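Local coordinates for protein calreticulin, putative (Trypanosoma cruzi, PDB 5HCF) that is a chaperone of the legume-lectin fold that binds both carbohydrate and peptide, probably on newly made glycoproteins, at residues Gly31-Asp36 with Lys76-Leu81; Gly42-Glu47 with Gly221-Asp226; Lys67-Ser72 with Ile227-Asp232. All coordinates share one frame; numbering follows the deposited sequence.

From the N terminus, the segment 31-36 comes first, in the loop after strand 26-29, and interaction 1 closes a loop of about 40 residues by joining it to the end of strand 69-76. Strand 42-45 follows, and interaction 2 sends it some 170 residues ahead to strand 223-230. Interaction 3 pairs the start of strand 69-76 with the second half of the same late strand. Each of the three loops crosses the other two. Interactions 2 and 3 set strands 42-45, 223-230 and 69-76 side by side in one antiparallel sheet, while interaction 1 ties two loops at one end of it. Interactions 1 and 2 touch, through Lys-76 with Ile-223 among others, whereas interaction 3 lies over 20 Å from either, centre to centre.

Interaction 1: residues Gly31-Asp36 with Lys76-Leu81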
ATOM      1  N   GLY A  31      -8.249 -18.047   3.834  1.00 44.78           N
ATOM      2  CA  GLY A  31      -9.349 -17.827   2.905  1.00 45.16           C
ATOM      3  C   GLY A  31     -10.074 -19.098   2.492  1.00 47.72           C
ATOM      4  O   GLY A  31      -9.711 -20.188   2.933  1.00 49.34           O
ATOM      5  N   LYS A  32     -11.099 -18.964   1.649  1.00 48.93           N
ATOM      6  CA  LYS A  32     -11.833 -20.129   1.144  1.00 51.01           C
ATOM      7  C   LYS A  32     -10.982 -21.061   0.290  1.00 49.49           C
ATOM      8  O   LYS A  32     -11.139 -22.280   0.353  1.00 52.25           O
ATOM      9  CB  LYS A  32     -13.043 -19.708   0.309  1.00 53.28           C
ATOM     10  CG  LYS A  32     -14.090 -18.884   1.019  1.00 55.25           C
ATOM     11  CD  LYS A  32     -15.345 -18.839   0.162  1.00 56.77           C
ATOM     12  CE  LYS A  32     -15.020 -18.258  -1.211  1.00 55.76           C
ATOM     13  NZ  LYS A  32     -16.228 -17.999  -2.037  1.00 56.86           N
ATOM     14  N   PHE A  33     -10.094 -20.489  -0.516  1.00 46.47           N
ATOM     15  CA  PHE A  33      -9.135 -21.283  -1.276  1.00 46.86           C
ATOM     16  C   PHE A  33      -7.741 -20.689  -1.119  1.00 47.73           C
ATOM     17  O   PHE A  33      -7.593 -19.487  -0.906  1.00 46.41           O
ATOM     18  CB  PHE A  33      -9.527 -21.346  -2.756  1.00 45.59           C
ATOM     19  CG  PHE A  33      -9.299 -20.062  -3.494  1.00 43.27           C
ATOM     20  CD1 PHE A  33     -10.210 -19.027  -3.404  1.00 39.62           C
ATOM     21  CD2 PHE A  33      -8.173 -19.892  -4.280  1.00 45.26           C
ATOM     22  CE1 PHE A  33     -10.001 -17.845  -4.078  1.00 38.96           C
ATOM     23  CE2 PHE A  33      -7.959 -18.710  -4.960  1.00 43.76           C
ATOM     24  CZ  PHE A  33      -8.875 -17.686  -4.859  1.00 40.67           C
ATOM     25  N   TYR A  34      -6.719 -21.530  -1.222  1.00 49.58           N
ATOM     26  CA  TYR A  34      -5.359 -21.094  -0.931  1.00 48.76           C
ATOM     27  C   TYR A  34      -4.311 -21.990  -1.583  1.00 52.20           C
ATOM     28  O   TYR A  34      -4.540 -23.184  -1.791  1.00 53.42           O
ATOM     29  CB  TYR A  34      -5.142 -21.059   0.583  1.00 47.56           C
ATOM     30  CG  TYR A  34      -5.733 -22.261   1.278  1.00 50.73           C
ATOM     31  CD1 TYR A  34      -5.059 -23.476   1.295  1.00 52.83           C
ATOM     32  CD2 TYR A  34      -6.973 -22.192   1.899  1.00 51.64           C
ATOM     33  CE1 TYR A  34      -5.595 -24.582   1.917  1.00 54.89           C
ATOM     34  CE2 TYR A  34      -7.519 -23.299   2.525  1.00 53.45           C
ATOM     35  CZ  TYR A  34      -6.824 -24.491   2.530  1.00 54.95           C
ATOM     36  OH  TYR A  34      -7.353 -25.600   3.150  1.00 57.16           O
ATOM     37  N   ALA A  35      -3.161 -21.404  -1.905  1.00 53.57           N
ATOM     38  CA  ALA A  35      -2.028 -22.161  -2.424  1.00 56.25           C
ATOM     39  C   ALA A  35      -1.449 -23.083  -1.351  1.00 57.86           C
ATOM     40  O   ALA A  35      -1.018 -24.201  -1.640  1.00 60.56           O
ATOM     41  CB  ALA A  35      -0.955 -21.217  -2.951  1.00 56.97           C
ATOM     42  N   ASP A  36      -1.453 -22.613  -0.108  1.00 55.98           N
ATOM     43  CA  ASP A  36      -0.896 -23.380   1.001  1.00 58.38           C
ATOM     44  C   ASP A  36      -1.618 -23.012   2.296  1.00 56.13           C
ATOM     45  O   ASP A  36      -1.752 -21.838   2.623  1.00 54.49           O
ATOM     46  CB  ASP A  36       0.609 -23.126   1.120  1.00 60.56           C
ATOM     47  CG  ASP A  36       1.260 -23.949   2.215  1.00 63.87           C
ATOM     48  OD1 ASP A  36       1.057 -23.633   3.407  1.00 62.61           O
ATOM     49  OD2 ASP A  36       1.979 -24.914   1.881  1.00 68.32           O
ATOM     50  N   LYS A  76      -5.515  -9.960  -1.333  1.00 37.18           N
ATOM     51  CA  LYS A  76      -6.280 -10.924  -2.107  1.00 37.13           C
ATOM     52  C   LYS A  76      -7.764 -10.653  -1.925  1.00 36.65           C
ATOM     53  O   LYS A  76      -8.292 -10.786  -0.824  1.00 37.15           O
ATOM     54  CB  LYS A  76      -5.939 -12.356  -1.689  1.00 37.71           C
ATOM     55  CG  LYS A  76      -6.678 -13.419  -2.489  1.00 41.19           C
ATOM     56  CD  LYS A  76      -6.635 -14.787  -1.817  1.00 42.98           C
ATOM     57  CE  LYS A  76      -7.056 -15.878  -2.787  1.00 44.41           C
ATOM     58  NZ  LYS A  76      -7.558 -17.082  -2.081  1.00 46.71           N
ATOM     59  N   HIS A  77      -8.424 -10.242  -3.003  1.00 37.41           N
ATOM     60  CA  HIS A  77      -9.864 -10.007  -2.984  1.00 38.17           C
ATOM     61  C   HIS A  77     -10.610 -11.204  -3.565  1.00 39.89           C
ATOM     62  O   HIS A  77     -11.116 -11.137  -4.686  1.00 41.36           O
ATOM     63  CB  HIS A  77     -10.219  -8.749  -3.778  1.00 35.90           C
ATOM     64  CG  HIS A  77      -9.585  -7.498  -3.253  1.00 33.08           C
ATOM     65  ND1 HIS A  77      -9.718  -7.086  -1.950  1.00 32.55           N
ATOM     66  CD2 HIS A  77      -8.820  -6.567  -3.874  1.00 31.66           C
ATOM     67  CE1 HIS A  77      -9.059  -5.948  -1.782  1.00 32.41           C
ATOM     68  NE2 HIS A  77      -8.507  -5.615  -2.932  1.00 32.09           N
ATOM     69  N   GLU A  78     -10.683 -12.291  -2.802  1.00 41.59           N
ATOM     70  CA  GLU A  78     -11.292 -13.534  -3.277  1.00 46.05           C
ATOM     71  C   GLU A  78     -12.819 -13.511  -3.218  1.00 47.72           C
ATOM     72  O   GLU A  78     -13.484 -14.403  -3.746  1.00 51.66           O
ATOM     73  CB  GLU A  78     -10.765 -14.722  -2.462  1.00 46.85           C
ATOM     74  CG  GLU A  78     -10.882 -14.547  -0.953  1.00 45.44           C
ATOM     75  CD  GLU A  78     -10.777 -15.862  -0.192  1.00 46.29           C
ATOM     76  OE1 GLU A  78      -9.959 -16.720  -0.588  1.00 46.28           O
ATOM     77  OE2 GLU A  78     -11.506 -16.033   0.809  1.00 46.69           O
ATOM     78  N   GLN A  79     -13.365 -12.473  -2.594  1.00 45.99           N
ATOM     79  CA  GLN A  79     -14.795 -12.411  -2.300  1.00 47.76           C
ATOM     80  C   GLN A  79     -15.698 -11.900  -3.428  1.00 51.75           C
ATOM     81  O   GLN A  79     -16.919 -11.885  -3.265  1.00 55.90           O
ATOM     82  CB  GLN A  79     -15.025 -11.559  -1.050  1.00 42.57           C
ATOM     83  CG  GLN A  79     -14.733 -10.091  -1.232  1.00 38.88           C
ATOM     84  CD  GLN A  79     -13.321  -9.738  -0.806  1.00 36.96           C
ATOM     85  OE1 GLN A  79     -12.383 -10.506  -1.020  1.00 37.96           O
ATOM     86  NE2 GLN A  79     -13.164  -8.575  -0.189  1.00 33.09           N
ATOM     87  N   ASP A  80     -15.115 -11.485  -4.553  1.00 50.43           N
ATOM     88  CA  ASP A  80     -15.854 -10.751  -5.591  1.00 50.77           C
ATOM     89  C   ASP A  80     -16.118  -9.345  -5.096  1.00 45.69           C
ATOM     90  O   ASP A  80     -17.247  -8.975  -4.784  1.00 44.05           O
ATOM     91  CB  ASP A  80     -17.177 -11.434  -5.965  1.00 56.11           C
ATOM     92  CG  ASP A  80     -16.982 -12.638  -6.861  1.00 61.81           C
ATOM     93  OD1 ASP A  80     -16.102 -12.579  -7.747  1.00 63.72           O
ATOM     94  OD2 ASP A  80     -17.717 -13.638  -6.686  1.00 64.26           O
ATOM     95  N   LEU A  81     -15.055  -8.561  -5.037  1.00 43.27           N
ATOM     96  CA  LEU A  81     -15.149  -7.213  -4.525  1.00 41.81           C
ATOM     97  C   LEU A  81     -15.824  -6.324  -5.561  1.00 42.08           C
ATOM     98  O   LEU A  81     -15.489  -6.379  -6.740  1.00 41.84           O
ATOM     99  CB  LEU A  81     -13.754  -6.686  -4.174  1.00 40.24           C
ATOM    100  CG  LEU A  81     -13.631  -5.299  -3.544  1.00 38.14           C
ATOM    101  CD1 LEU A  81     -14.283  -5.273  -2.174  1.00 37.41           C
ATOM    102  CD2 LEU A  81     -12.172  -4.899  -3.451  1.00 38.45           C
TER
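The Phe-33 ring carries the ammonium of Lys-76 on one face: NZ sits over the middle of the ring, 3.1 Å from its centroid and 14° off the normal, a close cation-pi contact. The Glu-78 side chain meets the ring obliquely, with CB 3.6 Å from Phe-33 CE1. Its carboxylate plane is turned only 17° from the ring plane, and the two side chains slide past each other in opposite directions. Leu-255 and Met-258 of helix 248-260 also touch the buried ring.

Lysine suits its place because its chain stays extended beyond CG and carries the amine from the strand end to the ring. There NZ also forms a salt bridge with Glu-78, 2.9 Å to OE1, on that oxygen's anti lone pair. Phe-33 O lies near the same nitrogen. For Glu-78, CB already points toward the opposite loop, and CG sits between the backbone N and the carbonyl carbon (chi1 52°). OE2 then accepts the backbone N-H of Lys-32 at 3.1 Å through its syn lone pair, and the bond is nearly straight. One carboxylate thus joins a side-chain cation to a backbone amide. Bound to anion and ring, Lys-76 would be expected to keep its charge despite burial.

Gly-31 has no CB to obstruct the carboxylate, and Glu-78 OE2 comes within 3.5 Å of Gly-31 CA; its backbone angles also call for glycine. The exposed Lys-32 adds packing through CG, 3.9 Å from Glu-78 OE2.

The cation-pi contact and the amide-carboxylate bond, linked by a salt bridge within 76-81, join two loops of a lectin-type beta-sandwich: one connects neighbouring strands of a sheet, the other passes from that sheet to the opposite one.

Interaction 2: residues Gly42-Glu47 with Gly221-Asp226; sequences GLRLTE and GSIFKD
Leu-43 and Phe-224 form the antiparallel hydrogen-bonded pair at the centre of this contact, each satisfying the other's backbone. Leu-43 N gives its hydrogen to Phe-224 O at 2.9 Å, and Phe-224 N returns a bond of 2.7 Å to Leu-43 O. Two residues further along, past the Arg-44 and Ile-223 pair, Leu-45 N donates to Ser-222 O at 2.9 Å, closely following the direction of that carbonyl. Weaker C-H contacts supplement these bonds: Ile-223 CA approaches Leu-43 O at 3.1 Å, and Arg-44 CA approaches Ser-222 O at 3.2 Å.

Arg-44 and Ile-223, the non-hydrogen-bonded pair, send their backbone bonds outward, to Glu-27 and Lys-76 respectively. Across the pair, Arg-44 CB and CG rest on Ile-223 CG1. Arginine is apt here because its chain, extended from CG (anti to the backbone N, chi1 178°) to NE, offers methylenes to isoleucine while NH1 makes a salt bridge with Glu-27. Gly-221 CA lies over one face of the guanidinium.

The other polar ends also find partners. Ser-222 OG is hydrogen-bonded to His-77 and Gln-79, and Lys-225 NZ, on a chain bent at chi3 and chi4, reaches the carbonyls of Lys-39 and Lys-41. Glycine is needed at Gly-42, whose CA lies 3.8 Å from both Ile-223 CG2 and Lys-225 CG; a CB would clash there.

On the opposite face the contact is apolar: Leu-45 CD1 meets the edge of the Phe-224 ring at CE1, 4.0 Å away. This face packs inward on Ile-213, Val-215 and Gln-217 of strand 208-217, in the facing sheet. Within its own sheet, strand 42-45 is flanked by 26-29, and strand 223-230 continues the layer to 69-76.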
ATOM      1  N   GLY A  42      -2.930 -14.925   6.396  1.00 45.04           N
ATOM      2  CA  GLY A  42      -2.732 -13.488   6.434  1.00 41.67           C
ATOM      3  C   GLY A  42      -3.847 -12.776   7.171  1.00 39.89           C
ATOM      4  O   GLY A  42      -4.705 -13.411   7.781  1.00 40.41           O
ATOM      5  N   LEU A  43      -3.828 -11.448   7.119  1.00 38.29           N
ATOM      6  CA  LEU A  43      -4.831 -10.635   7.793  1.00 37.87           C
ATOM      7  C   LEU A  43      -6.097 -10.574   6.950  1.00 38.80           C
ATOM      8  O   LEU A  43      -6.091 -10.053   5.833  1.00 38.21           O
ATOM      9  CB  LEU A  43      -4.290  -9.230   8.058  1.00 36.88           C
ATOM     10  CG  LEU A  43      -5.061  -8.321   9.016  1.00 35.81           C
ATOM     11  CD1 LEU A  43      -6.310  -7.786   8.365  1.00 35.90           C
ATOM     12  CD2 LEU A  43      -5.396  -9.067  10.297  1.00 35.64           C
ATOM     13  N   ARG A  44      -7.181 -11.121   7.482  1.00 40.89           N
ATOM     14  CA  ARG A  44      -8.423 -11.222   6.729  1.00 42.04           C
ATOM     15  C   ARG A  44      -9.525 -10.360   7.335  1.00 43.89           C
ATOM     16  O   ARG A  44      -9.821 -10.460   8.530  1.00 46.64           O
ATOM     17  CB  ARG A  44      -8.875 -12.682   6.655  1.00 42.93           C
ATOM     18  CG  ARG A  44     -10.184 -12.899   5.929  1.00 43.65           C
ATOM     19  CD  ARG A  44     -10.549 -14.377   5.902  1.00 47.85           C
ATOM     20  NE  ARG A  44     -11.844 -14.599   5.267  1.00 49.41           N
ATOM     21  CZ  ARG A  44     -13.013 -14.497   5.893  1.00 48.50           C
ATOM     22  NH1 ARG A  44     -13.056 -14.191   7.183  1.00 47.78           N
ATOM     23  NH2 ARG A  44     -14.139 -14.708   5.228  1.00 49.03           N
ATOM     24  N   LEU A  45     -10.123  -9.508   6.509  1.00 40.81           N
ATOM     25  CA  LEU A  45     -11.251  -8.698   6.939  1.00 40.66           C
ATOM     26  C   LEU A  45     -12.521  -9.537   6.816  1.00 44.27           C
ATOM     27  O   LEU A  45     -12.775 -10.132   5.771  1.00 44.72           O
ATOM     28  CB  LEU A  45     -11.344  -7.416   6.115  1.00 38.18           C
ATOM     29  CG  LEU A  45     -10.014  -6.703   5.872  1.00 35.12           C
ATOM     30  CD1 LEU A  45     -10.252  -5.267   5.447  1.00 32.25           C
ATOM     31  CD2 LEU A  45      -9.124  -6.760   7.106  1.00 35.87           C
ATOM     32  N   THR A  46     -13.306  -9.583   7.888  1.00 47.29           N
ATOM     33  CA  THR A  46     -14.360 -10.586   8.032  1.00 49.51           C
ATOM     34  C   THR A  46     -15.779 -10.094   7.771  1.00 50.61           C
ATOM     35  O   THR A  46     -16.629 -10.870   7.344  1.00 55.20           O
ATOM     36  CB  THR A  46     -14.336 -11.209   9.442  1.00 51.83           C
ATOM     37  OG1 THR A  46     -14.575 -10.195  10.427  1.00 51.95           O
ATOM     38  CG2 THR A  46     -12.989 -11.858   9.709  1.00 52.23           C
ATOM     39  N   GLU A  47     -16.045  -8.821   8.037  1.00 47.24           N
ATOM     40  CA  GLU A  47     -17.422  -8.346   8.076  1.00 46.63           C
ATOM     41  C   GLU A  47     -17.776  -7.390   6.943  1.00 45.85           C
ATOM     42  O   GLU A  47     -17.077  -6.407   6.694  1.00 46.85           O
ATOM     43  CB  GLU A  47     -17.695  -7.673   9.422  1.00 48.34           C
ATOM     44  CG  GLU A  47     -17.622  -8.618  10.615  1.00 51.10           C
ATOM     45  CD  GLU A  47     -18.035  -7.950  11.910  1.00 54.65           C
ATOM     46  OE1 GLU A  47     -17.301  -7.052  12.377  1.00 55.23           O
ATOM     47  OE2 GLU A  47     -19.097  -8.318  12.455  1.00 56.64           O
ATOM     48  N   GLY A 221     -13.757  -9.798   3.089  1.00 35.37           N
ATOM     49  CA  GLY A 221     -13.096 -11.066   2.846  1.00 38.16           C
ATOM     50  C   GLY A 221     -11.671 -10.926   2.338  1.00 39.32           C
ATOM     51  O   GLY A 221     -11.015 -11.923   2.046  1.00 42.44           O
ATOM     52  N   SER A 222     -11.189  -9.691   2.226  1.00 37.44           N
ATOM     53  CA  SER A 222      -9.839  -9.436   1.712  1.00 36.05           C
ATOM     54  C   SER A 222      -8.760  -9.955   2.662  1.00 35.62           C
ATOM     55  O   SER A 222      -8.948  -9.972   3.877  1.00 34.41           O
ATOM     56  CB  SER A 222      -9.628  -7.941   1.457  1.00 33.88           C
ATOM     57  OG  SER A 222     -10.423  -7.480   0.374  1.00 33.48           O
ATOM     58  N   ILE A 223      -7.632 -10.378   2.101  1.00 36.48           N
ATOM     59  CA  ILE A 223      -6.528 -10.885   2.908  1.00 37.51           C
ATOM     60  C   ILE A 223      -5.221 -10.153   2.598  1.00 39.47           C
ATOM     61  O   ILE A 223      -4.744 -10.158   1.463  1.00 41.27           O
ATOM     62  CB  ILE A 223      -6.330 -12.398   2.694  1.00 36.26           C
ATOM     63  CG1 ILE A 223      -7.631 -13.147   2.993  1.00 35.23           C
ATOM     64  CG2 ILE A 223      -5.177 -12.925   3.560  1.00 35.60           C
ATOM     65  CD1 ILE A 223      -7.534 -14.637   2.774  1.00 37.36           C
ATOM     66  N   PHE A 224      -4.645  -9.527   3.619  1.00 39.66           N
ATOM     67  CA  PHE A 224      -3.387  -8.798   3.476  1.00 37.15           C
ATOM     68  C   PHE A 224      -2.208  -9.683   3.860  1.00 38.64           C
ATOM     69  O   PHE A 224      -2.294 -10.448   4.820  1.00 40.36           O
ATOM     70  CB  PHE A 224      -3.390  -7.537   4.344  1.00 34.06           C
ATOM     71  CG  PHE A 224      -4.368  -6.486   3.894  1.00 33.80           C
ATOM     72  CD1 PHE A 224      -5.715  -6.597   4.195  1.00 36.29           C
ATOM     73  CD2 PHE A 224      -3.938  -5.382   3.176  1.00 32.30           C
ATOM     74  CE1 PHE A 224      -6.613  -5.627   3.786  1.00 36.25           C
ATOM     75  CE2 PHE A 224      -4.829  -4.414   2.766  1.00 31.73           C
ATOM     76  CZ  PHE A 224      -6.166  -4.535   3.070  1.00 33.73           C
ATOM     77  N   LYS A 225      -1.115  -9.587   3.110  1.00 37.70           N
ATOM     78  CA  LYS A 225       0.097 -10.337   3.439  1.00 38.77           C
ATOM     79  C   LYS A 225       1.390  -9.572   3.156  1.00 39.37           C
ATOM     80  O   LYS A 225       1.417  -8.641   2.348  1.00 37.99           O
ATOM     81  CB  LYS A 225       0.134 -11.663   2.675  1.00 38.37           C
ATOM     82  CG  LYS A 225      -0.776 -12.741   3.226  1.00 38.44           C
ATOM     83  CD  LYS A 225      -0.757 -13.980   2.337  1.00 39.10           C
ATOM     84  CE  LYS A 225       0.636 -14.584   2.242  1.00 38.84           C
ATOM     85  NZ  LYS A 225       1.214 -14.835   3.583  1.00 40.21           N
ATOM     86  N   ASP A 226       2.452  -9.991   3.838  1.00 40.11           N
ATOM     87  CA  ASP A 226       3.820  -9.588   3.540  1.00 40.93           C
ATOM     88  C   ASP A 226       4.016  -8.085   3.347  1.00 38.72           C
ATOM     89  O   ASP A 226       4.410  -7.634   2.266  1.00 38.35           O
ATOM     90  CB  ASP A 226       4.307 -10.330   2.293  1.00 43.83           C
ATOM     91  CG  ASP A 226       4.313 -11.836   2.479  1.00 48.59           C
ATOM     92  OD1 ASP A 226       5.133 -12.339   3.276  1.00 50.67           O
ATOM     93  OD2 ASP A 226       3.490 -12.517   1.831  1.00 50.61           O
TER

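Interaction 3: residues Lys67-Ser72 with Ile227-Asp232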
ATOM      1  N   LYS A  67      18.727   7.844   0.710  1.00 53.47           N
ATOM      2  CA  LYS A  67      18.632   6.392   0.639  1.00 52.45           C
ATOM      3  C   LYS A  67      17.288   6.008   0.029  1.00 47.65           C
ATOM      4  O   LYS A  67      16.341   6.798   0.036  1.00 45.58           O
ATOM      5  CB  LYS A  67      18.788   5.753   2.020  1.00 55.14           C
ATOM      6  CG  LYS A  67      20.145   5.971   2.653  1.00 62.39           C
ATOM      7  CD  LYS A  67      20.145   5.535   4.108  1.00 67.46           C
ATOM      8  CE  LYS A  67      19.917   4.034   4.234  1.00 70.18           C
ATOM      9  NZ  LYS A  67      20.998   3.258   3.560  1.00 74.08           N
ATOM     10  N   SER A  68      17.224   4.813  -0.545  1.00 46.68           N
ATOM     11  CA  SER A  68      15.981   4.317  -1.118  1.00 44.50           C
ATOM     12  C   SER A  68      14.993   3.894  -0.038  1.00 44.81           C
ATOM     13  O   SER A  68      15.376   3.578   1.095  1.00 46.09           O
ATOM     14  CB  SER A  68      16.251   3.145  -2.063  1.00 43.38           C
ATOM     15  OG  SER A  68      16.737   3.601  -3.320  1.00 44.94           O
ATOM     16  N   LEU A  69      13.719   3.888  -0.404  1.00 41.76           N
ATOM     17  CA  LEU A  69      12.688   3.338   0.452  1.00 40.84           C
ATOM     18  C   LEU A  69      11.756   2.505  -0.406  1.00 41.35           C
ATOM     19  O   LEU A  69      11.202   2.995  -1.388  1.00 43.01           O
ATOM     20  CB  LEU A  69      11.919   4.445   1.183  1.00 38.58           C
ATOM     21  CG  LEU A  69      10.833   3.956   2.148  1.00 36.80           C
ATOM     22  CD1 LEU A  69      11.462   3.265   3.342  1.00 37.80           C
ATOM     23  CD2 LEU A  69       9.950   5.101   2.605  1.00 33.58           C
ATOM     24  N   VAL A  70      11.609   1.235  -0.045  1.00 41.75           N
ATOM     25  CA  VAL A  70      10.768   0.319  -0.801  1.00 39.73           C
ATOM     26  C   VAL A  70       9.658  -0.242   0.079  1.00 39.40           C
ATOM     27  O   VAL A  70       9.921  -0.773   1.166  1.00 40.50           O
ATOM     28  CB  VAL A  70      11.585  -0.846  -1.393  1.00 39.47           C
ATOM     29  CG1 VAL A  70      10.712  -1.709  -2.296  1.00 37.24           C
ATOM     30  CG2 VAL A  70      12.786  -0.315  -2.161  1.00 39.28           C
ATOM     31  N   VAL A  71       8.423  -0.133  -0.408  1.00 36.98           N
ATOM     32  CA  VAL A  71       7.248  -0.647   0.290  1.00 36.29           C
ATOM     33  C   VAL A  71       6.565  -1.714  -0.551  1.00 35.81           C
ATOM     34  O   VAL A  71       6.334  -1.524  -1.743  1.00 33.51           O
ATOM     35  CB  VAL A  71       6.223   0.469   0.603  1.00 35.99           C
ATOM     36  CG1 VAL A  71       5.270   0.028   1.709  1.00 34.91           C
ATOM     37  CG2 VAL A  71       6.930   1.751   0.988  1.00 36.98           C
ATOM     38  N   SER A  72       6.239  -2.838   0.072  1.00 38.83           N
ATOM     39  CA  SER A  72       5.564  -3.914  -0.632  1.00 39.92           C
ATOM     40  C   SER A  72       4.551  -4.607   0.271  1.00 43.22           C
ATOM     41  O   SER A  72       4.767  -4.735   1.479  1.00 46.50           O
ATOM     42  CB  SER A  72       6.582  -4.924  -1.161  1.00 40.73           C
ATOM     43  OG  SER A  72       5.988  -5.789  -2.112  1.00 42.68           O
ATOM     44  N   ILE A 227       3.744  -7.313   4.394  1.00 36.22           N
ATOM     45  CA  ILE A 227       4.085  -5.896   4.387  1.00 36.36           C
ATOM     46  C   ILE A 227       5.585  -5.738   4.615  1.00 36.99           C
ATOM     47  O   ILE A 227       6.070  -5.880   5.737  1.00 36.65           O
ATOM     48  CB  ILE A 227       3.300  -5.113   5.450  1.00 36.65           C
ATOM     49  CG1 ILE A 227       1.799  -5.259   5.199  1.00 33.47           C
ATOM     50  CG2 ILE A 227       3.703  -3.643   5.444  1.00 32.93           C
ATOM     51  CD1 ILE A 227       0.933  -4.605   6.246  1.00 33.63           C
ATOM     52  N   VAL A 228       6.312  -5.457   3.537  1.00 38.35           N
ATOM     53  CA  VAL A 228       7.764  -5.335   3.594  1.00 39.94           C
ATOM     54  C   VAL A 228       8.224  -3.900   3.376  1.00 38.35           C
ATOM     55  O   VAL A 228       7.714  -3.198   2.506  1.00 37.18           O
ATOM     56  CB  VAL A 228       8.443  -6.233   2.544  1.00 40.71           C
ATOM     57  CG1 VAL A 228       9.949  -6.197   2.713  1.00 42.88           C
ATOM     58  CG2 VAL A 228       7.925  -7.658   2.647  1.00 41.78           C
ATOM     59  N   ILE A 229       9.192  -3.468   4.176  1.00 39.71           N
ATOM     60  CA  ILE A 229       9.783  -2.148   4.012  1.00 40.95           C
ATOM     61  C   ILE A 229      11.300  -2.218   4.188  1.00 43.19           C
ATOM     62  O   ILE A 229      11.798  -2.835   5.134  1.00 44.89           O
ATOM     63  CB  ILE A 229       9.177  -1.131   5.004  1.00 41.65           C
ATOM     64  CG1 ILE A 229       7.648  -1.161   4.917  1.00 40.24           C
ATOM     65  CG2 ILE A 229       9.691   0.276   4.717  1.00 41.76           C
ATOM     66  CD1 ILE A 229       6.952  -0.220   5.873  1.00 40.50           C
ATOM     67  N   GLY A 230      12.026  -1.588   3.266  1.00 41.58           N
ATOM     68  CA  GLY A 230      13.477  -1.617   3.267  1.00 41.77           C
ATOM     69  C   GLY A 230      14.094  -0.502   2.437  1.00 42.36           C
ATOM     70  O   GLY A 230      13.405   0.425   2.009  1.00 42.17           O
ATOM     71  N   ASP A 231      15.399  -0.585   2.211  1.00 44.36           N
ATOM     72  CA  ASP A 231      16.104   0.442   1.447  1.00 45.87           C
ATOM     73  C   ASP A 231      16.784  -0.115   0.199  1.00 47.65           C
ATOM     74  O   ASP A 231      17.556   0.583  -0.455  1.00 49.13           O
ATOM     75  CB  ASP A 231      17.132   1.156   2.333  1.00 47.90           C
ATOM     76  CG  ASP A 231      18.194   0.219   2.879  1.00 50.88           C
ATOM     77  OD1 ASP A 231      18.188  -0.976   2.527  1.00 52.12           O
ATOM     78  OD2 ASP A 231      19.031   0.680   3.682  1.00 53.07           O
ATOM     79  N   ASP A 232      16.507  -1.377  -0.112  1.00 48.38           N
ATOM     80  CA  ASP A 232      17.065  -2.016  -1.297  1.00 51.00           C
ATOM     81  C   ASP A 232      15.974  -2.701  -2.108  1.00 52.47           C
ATOM     82  O   ASP A 232      15.210  -3.504  -1.574  1.00 55.14           O
ATOM     83  CB  ASP A 232      18.141  -3.028  -0.909  1.00 54.49           C
ATOM     84  CG  ASP A 232      18.759  -3.707  -2.114  1.00 58.33           C
ATOM     85  OD1 ASP A 232      18.153  -4.666  -2.637  1.00 59.12           O
ATOM     86  OD2 ASP A 232      19.849  -3.273  -2.546  1.00 61.12           O
TER
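Two antiparallel hydrogen-bonded pairs, Val-70 with Gly-230 and Ser-72 with Val-228, supply four backbone bonds. The shortest runs from Val-228 N to Ser-72 O, 2.7 Å; Val-70 N reaches Gly-230 O at 2.8 Å, the donor tilted 35° from the carbonyl plane. Between them Val-71 faces Ile-229, their side chains side by side and pointing the same way. Ile-229 also takes Leu-69 into contact, CG2 to CD1 at 3.7 Å; beta-branched valine and isoleucine favour the extended strand backbone, and with leucine they fill this face without polar atoms. At the strand ends, Lys-67 NZ and Asp-231 OD2 form a salt bridge of 3.2 Å whose hydrogen bond is weak.

The next shell differs on the two faces. Val-71 and Ile-229 press on Leu-90 of strand 83-91, in the facing sheet. Val-70, Ser-72 and Val-228 turn to helix 233-243, meeting Val-236, Val-240 and Leu-239, while Ser-72 OG bonds Thr-149. Asp-232 N-caps that helix through Glu-235 N.

The pairing thus rests on backbone hydrogen bonds and largely apolar packing, with the charged pair confined to one end.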